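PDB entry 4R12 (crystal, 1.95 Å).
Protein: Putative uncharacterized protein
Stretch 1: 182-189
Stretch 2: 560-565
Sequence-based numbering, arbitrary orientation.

Stretch 1, residues 182-189: NSETCLRR
Stretch 2, residues 560-565: NVWKIV

A short helix that begins at Ser 183 packs against a strand, residues 561-564, from a distant part of the same chain. Their N-to-C directions differ by 157°, so the two run nearly antiparallel, and their axes approach to 7.5 Å. The register pairs Glu 184 with Ile 564 (CA to CA 6.9 Å), Leu 187 with Trp 562 (6.1 Å) and Arg 188 with Val 561 (6.9 Å). Helical phi/psi values stay near -65/-42 from Ser 183 to Arg 188 and shift to -88/-7 at Arg 189; the strand runs through -149/152, -73/142, -125/140 and -85/110. Asn 560, at 49/57, precedes it.

No hydrogen bond joins the stretches; apolar packing holds them, burying 269 Å² in total. Leu 187 supplies the centre. Its CB points toward the strand, and its rotamer (chi1 m, chi2 t) places CD2 3.6 Å from CB of Trp 562 and CD1 3.9 Å from CG1 of Ile 564, so the branched tip spans two strand residues. The CA-to-CB bond of Trp 562 (chi1 m, chi2 106°) points sideways to the helix, and the end of the side chain leads away; Leu 187 CD2 meets its ring obliquely, while NE1 is hydrogen-bonded elsewhere in the structure. Ile 564 (chi1 m, chi2 t) points toward the helix and extends CD1 to its first turn, 3.9 Å from CB of Ser 183 and 3.8 Å from the backbone N of Glu 184. Ser 183 (chi1 m) meets this methyl through its CB, and its OG is hydrogen-bonded elsewhere in the structure.

Val 561 (chi1 p) also points toward the helix but meets backbone: CG2 lies a tight 3.0 Å from Leu 187 O and 4.4 Å from Arg 188 CA. The CA-to-CB bond of Lys 563, next to Ile 564, points away from the helix and leaves its charged side chain exposed.

Within the helix, backbone bonds run from Cys 186 N to Asn 182 O (3.1 Å), Leu 187 N to Ser 183 O (2.9 Å), Arg 188 N to Glu 184 O (3.1 Å) and Arg 189 N to Thr 185 O (3.3 Å). Asn 182 (chi1 p, chi2 41°) caps the N terminus: its OD1 accepts from Thr 185 N at 2.9 Å and from Thr 185 OG1 at 2.7 Å, with Thr 185 in chi1 m.

Glu 184 (chi1 t) and Arg 188 (chi1 t, chi2 t, chi3 p) form an exposed salt bridge one turn apart, its modelled OE2 to NH1 separation of 2.2 Å being too short to trust.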

# COMPACT_ATOMS: atom_id res chain seq x y z
N ASN A 182 -0.63 -21.03 -12.08
CA ASN A 182 -1.41 -19.85 -12.44
C ASN A 182 -2.66 -19.75 -11.56
O ASN A 182 -2.95 -20.66 -10.77
CB ASN A 182 -1.78 -19.85 -13.93
CG ASN A 182 -2.56 -21.09 -14.35
OD1 ASN A 182 -3.44 -21.56 -13.64
ND2 ASN A 182 -2.25 -21.61 -15.53
N SER A 183 -3.39 -18.65 -11.69
CA SER A 183 -4.52 -18.40 -10.79
C SER A 183 -5.65 -19.40 -10.97
O SER A 183 -6.25 -19.84 -9.99
CB SER A 183 -5.05 -16.98 -10.97
OG SER A 183 -4.09 -16.04 -10.53
N GLU A 184 -5.96 -19.76 -12.21
CA GLU A 184 -7.01 -20.74 -12.46
C GLU A 184 -6.73 -22.02 -11.67
O GLU A 184 -7.60 -22.55 -10.99
CB GLU A 184 -7.13 -21.04 -13.96
CG GLU A 184 -7.90 -22.30 -14.28
CD GLU A 184 -6.99 -23.47 -14.63
OE1 GLU A 184 -6.34 -23.44 -15.71
OE2 GLU A 184 -6.91 -24.41 -13.81
N THR A 185 -5.48 -22.47 -11.74
CA THR A 185 -5.06 -23.70 -11.09
C THR A 185 -5.08 -23.64 -9.56
O THR A 185 -5.63 -24.53 -8.92
CB THR A 185 -3.65 -24.09 -11.55
OG1 THR A 185 -3.62 -24.20 -12.98
CG2 THR A 185 -3.22 -25.41 -10.92
N CYS A 186 -4.47 -22.61 -8.98
CA CYS A 186 -4.40 -22.56 -7.53
C CYS A 186 -5.78 -22.26 -6.94
O CYS A 186 -6.11 -22.76 -5.87
CB CYS A 186 -3.35 -21.55 -7.05
SG CYS A 186 -3.73 -19.81 -7.33
N LEU A 187 -6.60 -21.47 -7.62
CA LEU A 187 -7.95 -21.22 -7.11
C LEU A 187 -8.79 -22.50 -7.08
O LEU A 187 -9.46 -22.77 -6.09
CB LEU A 187 -8.67 -20.15 -7.92
CG LEU A 187 -8.32 -18.67 -7.67
CD1 LEU A 187 -9.18 -17.80 -8.57
CD2 LEU A 187 -8.50 -18.25 -6.20
N ARG A 188 -8.74 -23.27 -8.16
CA ARG A 188 -9.48 -24.54 -8.24
C ARG A 188 -9.13 -25.47 -7.08
O ARG A 188 -10.01 -26.15 -6.53
CB ARG A 188 -9.19 -25.23 -9.59
CG ARG A 188 -9.92 -26.56 -9.78
CD ARG A 188 -9.66 -27.18 -11.14
NE ARG A 188 -8.25 -27.45 -11.39
CZ ARG A 188 -7.56 -26.92 -12.40
NH1 ARG A 188 -8.16 -26.10 -13.25
NH2 ARG A 188 -6.27 -27.21 -12.56
N ARG A 189 -7.86 -25.49 -6.69
CA ARG A 189 -7.41 -26.39 -5.62
C ARG A 189 -7.54 -25.78 -4.23
O ARG A 189 -7.31 -26.46 -3.23
CB ARG A 189 -5.96 -26.80 -5.86
CG ARG A 189 -5.76 -27.50 -7.19
CD ARG A 189 -4.35 -28.04 -7.35
NE ARG A 189 -4.12 -28.50 -8.72
CZ ARG A 189 -3.15 -29.34 -9.07
NH1 ARG A 189 -2.33 -29.82 -8.15
NH2 ARG A 189 -3.02 -29.70 -10.34
N ASN A 560 -17.77 -24.03 -3.29
CA ASN A 560 -17.14 -23.22 -2.25
C ASN A 560 -15.74 -22.76 -2.64
O ASN A 560 -14.76 -23.02 -1.93
CB ASN A 560 -17.10 -23.99 -0.92
CG ASN A 560 -17.19 -23.06 0.28
OD1 ASN A 560 -16.22 -22.92 1.03
ND2 ASN A 560 -18.34 -22.42 0.45
N VAL A 561 -15.66 -22.06 -3.76
CA VAL A 561 -14.38 -21.69 -4.36
C VAL A 561 -14.47 -20.36 -5.12
O VAL A 561 -15.54 -19.98 -5.59
CB VAL A 561 -13.89 -22.81 -5.32
CG1 VAL A 561 -14.74 -22.85 -6.58
CG2 VAL A 561 -12.44 -22.61 -5.67
N TRP A 562 -13.36 -19.64 -5.20
CA TRP A 562 -13.28 -18.46 -6.06
C TRP A 562 -13.23 -18.92 -7.52
O TRP A 562 -12.58 -19.92 -7.83
CB TRP A 562 -12.05 -17.61 -5.75
CG TRP A 562 -12.09 -16.87 -4.44
CD1 TRP A 562 -11.38 -17.17 -3.31
CD2 TRP A 562 -12.85 -15.69 -4.14
NE1 TRP A 562 -11.66 -16.26 -2.32
CE2 TRP A 562 -12.56 -15.34 -2.80
CE3 TRP A 562 -13.75 -14.90 -4.86
CZ2 TRP A 562 -13.14 -14.24 -2.17
CZ3 TRP A 562 -14.32 -13.80 -4.23
CH2 TRP A 562 -14.02 -13.48 -2.90
N LYS A 563 -13.91 -18.18 -8.41
CA LYS A 563 -13.87 -18.44 -9.85
C LYS A 563 -13.45 -17.20 -10.64
O LYS A 563 -13.87 -16.09 -10.32
CB LYS A 563 -15.23 -18.93 -10.35
CG LYS A 563 -15.56 -20.38 -10.03
CD LYS A 563 -15.37 -21.27 -11.26
CE LYS A 563 -15.93 -22.67 -11.04
NZ LYS A 563 -17.43 -22.70 -10.96
N ILE A 564 -12.63 -17.38 -11.67
CA ILE A 564 -12.33 -16.30 -12.60
C ILE A 564 -13.41 -16.23 -13.67
O ILE A 564 -13.51 -17.10 -14.53
CB ILE A 564 -10.95 -16.47 -13.26
CG1 ILE A 564 -9.85 -16.57 -12.21
CG2 ILE A 564 -10.68 -15.31 -14.20
CD1 ILE A 564 -8.48 -16.91 -12.79
N VAL A 565 -14.23 -15.18 -13.63
CA VAL A 565 -15.32 -15.03 -14.58
C VAL A 565 -14.95 -14.07 -15.71
O VAL A 565 -15.60 -14.03 -16.74
CB VAL A 565 -16.60 -14.53 -13.89
CG1 VAL A 565 -17.07 -15.57 -12.87
CG2 VAL A 565 -16.34 -13.20 -13.19